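Local structure of sensor protein (Vibrio cholerae O1 biovar El Tor, 3MXQ) at residues F33-V38 / C138-D143; S91-W96 / N121-P126. The protein is probably a sensor histidine kinase that transfers phosphate from ATP to a histidine, the piece described here being its N-terminal sensory PAS domain. All coordinates share one frame; numbering follows the deposited sequence.

Interaction 1 (F33-V38 / C138-D143); sequences FALCIV and CLCVYD
Residues 33-38 and 138-143 pair as antiparallel neighbours in the middle of the five-stranded PAS sheet, their short axes 4.6 Å apart at 162°. Ala34 with Val141 and Cys36 with Leu139 are the hydrogen-bonded pairs; the bond from Leu139 N to Cys36 O measures 2.7 Å and runs nearly along the C=O axis. Leu35 opposite Cys140 lies between them and Ile37 opposite Cys138 follows, both non-hydrogen-bonded pairs. On the face with Leu35 and Ile37, Leu35 CD1 touches both thiols, at 3.8 Å from Cys138 SG and 3.8 Å from Cys140 SG, while Ile37 CD1 comes to 3.7 Å from Cys138 SG. The Phe33 and Tyr142 side chains run alongside one another in the same direction; the ring planes are 19° apart, but an offset leaves little overlap, with centroids 5.3 Å apart. Cys140 SG sits obliquely to the Phe33 ring, nearest CE2. Leu22 of the second subunit packs on Leu35 and Ile37, its Leu24 on Phe33, and its Arg21 bonds to Tyr142 OH. The opposite face, with Ala34, Cys36, Leu139 and Val141, turns toward Phe51, Ile67 and Leu103. Side-chain cohesion here is therefore apolar and sulfur-rich, direct polar links being confined to backbone.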
loop_
_atom_site.group_PDB
_atom_site.type_symbol
_atom_site.label_atom_id
_atom_site.label_comp_id
_atom_site.label_asym_id
_atom_site.label_seq_id
_atom_site.Cartn_x
_atom_site.Cartn_y
_atom_site.Cartn_z
ATOM N N PHE A 33 8.488 6.051 -2.960
ATOM C CA PHE A 33 8.949 7.426 -3.002
ATOM C C PHE A 33 9.910 7.656 -1.871
ATOM O O PHE A 33 9.920 6.903 -0.919
ATOM C CB PHE A 33 7.776 8.400 -2.877
ATOM C CG PHE A 33 7.000 8.281 -1.587
ATOM C CD1 PHE A 33 6.146 7.205 -1.361
ATOM C CD2 PHE A 33 7.093 9.270 -0.617
ATOM C CE1 PHE A 33 5.411 7.100 -0.171
ATOM C CE2 PHE A 33 6.360 9.178 0.572
ATOM C CZ PHE A 33 5.518 8.084 0.796
ATOM N N ALA A 34 10.713 8.700 -1.970
ATOM C CA ALA A 34 11.632 9.054 -0.911
ATOM C C ALA A 34 10.899 9.931 0.084
ATOM O O ALA A 34 10.060 10.749 -0.294
ATOM C CB ALA A 34 12.812 9.775 -1.477
ATOM N N LEU A 35 11.211 9.746 1.361
ATOM C CA LEU A 35 10.540 10.472 2.431
ATOM C C LEU A 35 11.521 10.868 3.502
ATOM O O LEU A 35 12.323 10.050 3.952
ATOM C CB LEU A 35 9.419 9.642 3.051
ATOM C CG LEU A 35 8.756 10.362 4.231
ATOM C CD1 LEU A 35 7.223 10.380 4.125
ATOM C CD2 LEU A 35 9.230 9.800 5.573
ATOM N N CYS A 36 11.419 12.118 3.935
ATOM C CA CYS A 36 12.346 12.688 4.893
ATOM C C CYS A 36 11.634 13.681 5.804
ATOM O O CYS A 36 10.922 14.547 5.317
ATOM C CB CYS A 36 13.428 13.408 4.114
ATOM S SG CYS A 36 14.634 14.145 5.165
ATOM N N ILE A 37 11.804 13.565 7.114
ATOM C CA ILE A 37 11.247 14.587 8.002
ATOM C C ILE A 37 12.387 15.454 8.509
ATOM O O ILE A 37 13.420 14.940 8.959
ATOM C CB ILE A 37 10.500 14.019 9.265
ATOM C CG1 ILE A 37 9.634 12.795 8.955
ATOM C CG2 ILE A 37 9.672 15.118 9.957
ATOM C CD1 ILE A 37 8.423 13.067 8.098
ATOM N N VAL A 38 12.193 16.764 8.474
ATOM C CA VAL A 38 13.199 17.659 9.010
ATOM C C VAL A 38 12.649 18.582 10.068
ATOM O O VAL A 38 11.506 19.018 10.001
ATOM C CB VAL A 38 13.896 18.458 7.900
ATOM C CG1 VAL A 38 14.311 17.511 6.807
ATOM C CG2 VAL A 38 12.987 19.530 7.332
ATOM N N CYS A 138 7.688 17.572 6.465
ATOM C CA CYS A 138 7.823 16.344 5.727
ATOM C C CYS A 138 8.204 16.613 4.269
ATOM O O CYS A 138 7.676 17.526 3.641
ATOM C CB CYS A 138 6.486 15.637 5.779
ATOM S SG CYS A 138 6.471 14.006 5.059
ATOM N N LEU A 139 9.124 15.821 3.731
ATOM C CA LEU A 139 9.544 15.943 2.327
ATOM C C LEU A 139 9.405 14.603 1.635
ATOM O O LEU A 139 9.835 13.567 2.157
ATOM C CB LEU A 139 10.999 16.395 2.198
ATOM C CG LEU A 139 11.493 17.595 3.001
ATOM C CD1 LEU A 139 12.952 17.850 2.707
ATOM C CD2 LEU A 139 10.695 18.787 2.624
ATOM N N CYS A 140 8.803 14.625 0.459
ATOM C CA CYS A 140 8.586 13.419 -0.287
ATOM C C CYS A 140 9.012 13.707 -1.697
ATOM O O CYS A 140 8.605 14.717 -2.278
ATOM C CB CYS A 140 7.109 13.052 -0.253
ATOM S SG CYS A 140 6.409 12.916 1.432
ATOM N N VAL A 141 9.848 12.842 -2.254
ATOM C CA VAL A 141 10.290 13.034 -3.633
ATOM C C VAL A 141 9.767 11.896 -4.489
ATOM O O VAL A 141 10.039 10.736 -4.208
ATOM C CB VAL A 141 11.828 13.198 -3.739
ATOM C CG1 VAL A 141 12.262 13.308 -5.201
ATOM C CG2 VAL A 141 12.278 14.426 -2.953
ATOM N N TYR A 142 8.996 12.254 -5.514
ATOM C CA TYR A 142 8.335 11.295 -6.390
ATOM C C TYR A 142 8.980 11.278 -7.741
ATOM O O TYR A 142 9.359 12.312 -8.247
ATOM C CB TYR A 142 6.872 11.661 -6.591
ATOM C CG TYR A 142 6.074 11.740 -5.323
ATOM C CD1 TYR A 142 5.452 10.610 -4.796
ATOM C CD2 TYR A 142 5.914 12.960 -4.665
ATOM C CE1 TYR A 142 4.721 10.683 -3.647
ATOM C CE2 TYR A 142 5.177 13.044 -3.499
ATOM C CZ TYR A 142 4.582 11.897 -2.999
ATOM O OH TYR A 142 3.848 11.992 -1.840
ATOM N N ASP A 143 9.043 10.095 -8.340
ATOM C CA ASP A 143 9.614 9.910 -9.666
ATOM C C ASP A 143 8.544 9.655 -10.708
ATOM O O ASP A 143 7.732 8.751 -10.548
ATOM C CB ASP A 143 10.598 8.752 -9.640
ATOM C CG ASP A 143 11.975 9.190 -9.211
ATOM O OD1 ASP A 143 12.801 9.500 -10.099
ATOM O OD2 ASP A 143 12.237 9.274 -7.998
#

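Interaction 2 (S91-W96 / N121-P126); sequences SSFSSW and NLEVIP
Strand 92-95 runs antiparallel to 121-126 at one edge of the PAS-fold sheet as counted within the chain, the short axes 4.5 Å apart. Its tightly packed part lies on the side of Leu122 and Val124, where helix 75-88 covers the sheet through Lys81 and Ala85. There Trp96 turns its six-membered ring to Leu122, Trp96 CZ3 lying 4.0 Å from Leu122 CD2; CG anti to the backbone N (chi1 -171°) starts the indole on that course, and its rings also meet His101 and Tyr77. Backbone bonds join Ser92 with Val124 and Ser94 with Leu122, the one from Leu122 N to Ser94 O being nearly straight at 171°. The other face is more polar, and its loose side is at partly exposed Phe93 and Ser91. Phe93 crosses both its neighbours obliquely: Phe93 CZ comes to Asn121 CB at 3.7 Å, the ring and amide planes 50° apart, while Glu123 CG stands at the ring edge, in its plane. The Glu123 chain is extended beyond CG, and its OE2 is held by Tyr142 OH and by a salt bridge to Arg21 of the second subunit, a pairing that would favour the ionised acid. Gln13 of the third subunit packs on Phe93 and Asn121. One water weakly bridges Ser91 and Glu123, 3.4 Å from Ser91 OG and donating to Glu123 OE1 at 3.4 Å.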
loop_
_atom_site.group_PDB
_atom_site.type_symbol
_atom_site.label_atom_id
_atom_site.label_comp_id
_atom_site.label_asym_id
_atom_site.label_seq_id
_atom_site.Cartn_x
_atom_site.Cartn_y
_atom_site.Cartn_z
ATOM N N SER A 91 1.185 23.226 2.665
ATOM C CA SER A 91 1.906 22.252 1.872
ATOM C C SER A 91 2.045 22.783 0.465
ATOM O O SER A 91 1.320 23.689 0.065
ATOM C CB SER A 91 1.199 20.891 1.879
ATOM O OG SER A 91 0.060 20.867 1.035
ATOM N N SER A 92 2.992 22.221 -0.274
ATOM C CA SER A 92 3.211 22.589 -1.664
ATOM C C SER A 92 3.565 21.340 -2.457
ATOM O O SER A 92 4.113 20.386 -1.915
ATOM C CB SER A 92 4.335 23.616 -1.776
ATOM O OG SER A 92 5.599 22.973 -1.713
ATOM N N PHE A 93 3.235 21.355 -3.740
ATOM C CA PHE A 93 3.552 20.258 -4.633
ATOM C C PHE A 93 3.953 20.811 -5.991
ATOM O O PHE A 93 3.210 21.577 -6.596
ATOM C CB PHE A 93 2.360 19.312 -4.775
ATOM C CG PHE A 93 2.646 18.095 -5.614
ATOM C CD1 PHE A 93 3.130 16.931 -5.034
ATOM C CD2 PHE A 93 2.424 18.109 -6.988
ATOM C CE1 PHE A 93 3.394 15.798 -5.816
ATOM C CE2 PHE A 93 2.695 16.976 -7.774
ATOM C CZ PHE A 93 3.177 15.828 -7.184
ATOM N N SER A 94 5.132 20.421 -6.462
ATOM C CA SER A 94 5.618 20.852 -7.762
ATOM C C SER A 94 6.698 19.904 -8.247
ATOM O O SER A 94 7.265 19.145 -7.460
ATOM C CB SER A 94 6.202 22.258 -7.665
ATOM O OG SER A 94 7.323 22.266 -6.793
ATOM N N SER A 95 6.987 19.954 -9.543
ATOM C CA SER A 95 8.103 19.210 -10.083
ATOM C C SER A 95 9.375 19.822 -9.532
ATOM O O SER A 95 9.366 20.964 -9.080
ATOM C CB SER A 95 8.091 19.234 -11.609
ATOM O OG SER A 95 7.939 20.547 -12.109
ATOM N N TRP A 96 10.457 19.051 -9.527
ATOM C CA TRP A 96 11.733 19.564 -9.069
ATOM C C TRP A 96 12.295 20.463 -10.157
ATOM O O TRP A 96 12.660 19.987 -11.228
ATOM C CB TRP A 96 12.687 18.423 -8.746
ATOM C CG TRP A 96 13.923 18.881 -8.063
ATOM C CD1 TRP A 96 14.962 19.553 -8.625
ATOM C CD2 TRP A 96 14.259 18.699 -6.690
ATOM N NE1 TRP A 96 15.920 19.812 -7.689
ATOM C CE2 TRP A 96 15.517 19.296 -6.488
ATOM C CE3 TRP A 96 13.620 18.085 -5.608
ATOM C CZ2 TRP A 96 16.156 19.301 -5.247
ATOM C CZ3 TRP A 96 14.254 18.092 -4.372
ATOM C CH2 TRP A 96 15.510 18.699 -4.203
ATOM N N ASN A 121 9.010 14.915 -8.879
ATOM C CA ASN A 121 8.127 15.829 -8.176
ATOM C C ASN A 121 8.518 15.911 -6.704
ATOM O O ASN A 121 9.048 14.949 -6.129
ATOM C CB ASN A 121 6.669 15.392 -8.312
ATOM C CG ASN A 121 6.069 15.743 -9.658
ATOM O OD1 ASN A 121 6.328 16.805 -10.211
ATOM N ND2 ASN A 121 5.228 14.858 -10.178
ATOM N N LEU A 122 8.256 17.076 -6.111
ATOM C CA LEU A 122 8.585 17.355 -4.716
ATOM C C LEU A 122 7.373 17.869 -3.971
ATOM O O LEU A 122 6.666 18.770 -4.445
ATOM C CB LEU A 122 9.714 18.383 -4.629
ATOM C CG LEU A 122 9.995 18.993 -3.260
ATOM C CD1 LEU A 122 10.550 17.984 -2.304
ATOM C CD2 LEU A 122 10.977 20.129 -3.415
ATOM N N GLU A 123 7.148 17.297 -2.796
ATOM C CA GLU A 123 6.035 17.683 -1.932
ATOM C C GLU A 123 6.602 18.069 -0.584
ATOM O O GLU A 123 7.343 17.311 0.022
ATOM C CB GLU A 123 5.039 16.530 -1.796
ATOM C CG GLU A 123 3.749 16.903 -1.095
ATOM C CD GLU A 123 2.563 15.951 -1.409
ATOM O OE1 GLU A 123 1.468 16.493 -1.771
ATOM O OE2 GLU A 123 2.713 14.693 -1.288
ATOM N N VAL A 124 6.283 19.277 -0.145
ATOM C CA VAL A 124 6.668 19.763 1.179
ATOM C C VAL A 124 5.418 19.942 2.045
ATOM O O VAL A 124 4.500 20.681 1.677
ATOM C CB VAL A 124 7.438 21.089 1.074
ATOM C CG1 VAL A 124 7.948 21.503 2.436
ATOM C CG2 VAL A 124 8.615 20.939 0.114
ATOM N N ILE A 125 5.379 19.261 3.179
ATOM C CA ILE A 125 4.224 19.332 4.071
ATOM C C ILE A 125 4.654 19.747 5.476
ATOM O O ILE A 125 5.441 19.035 6.124
ATOM C CB ILE A 125 3.520 17.974 4.212
ATOM C CG1 ILE A 125 3.033 17.445 2.853
ATOM C CG2 ILE A 125 2.385 18.083 5.205
ATOM C CD1 ILE A 125 2.954 15.914 2.768
ATOM N N PRO A 126 4.119 20.882 5.967
ATOM C CA PRO A 126 4.416 21.349 7.317
ATOM C C PRO A 126 3.771 20.445 8.351
ATOM O O PRO A 126 2.772 19.812 8.040
ATOM C CB PRO A 126 3.780 22.736 7.356
ATOM C CG PRO A 126 2.755 22.737 6.292
ATOM C CD PRO A 126 3.154 21.750 5.269
HETATM O O HOH W 1 -0.123 19.480 -2.060
#

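Interactions 1 and 2 are successive parts of one antiparallel sheet: strand 134-145 follows 118-128 in the chain and lies beside it, so the two pairings adjoin, with centres about 9 Å apart. Probable backbone hydrogen bonds sew them together, Asn121 N to Tyr142 O at 2.7 Å and Cys138 N to Ile125 O at 2.7 Å. Along the chain, interaction 2 is nested within the loop that interaction 1 closes. A side chain also packs on backbone across the seam, Val141 CG1 lying 3.7 Å from Asn121 O. Both contacts reach the second subunit, and Arg21 of that subunit binds Tyr142 of interaction 1 and Glu123 of interaction 2, tying the shared sheet face to the assembly.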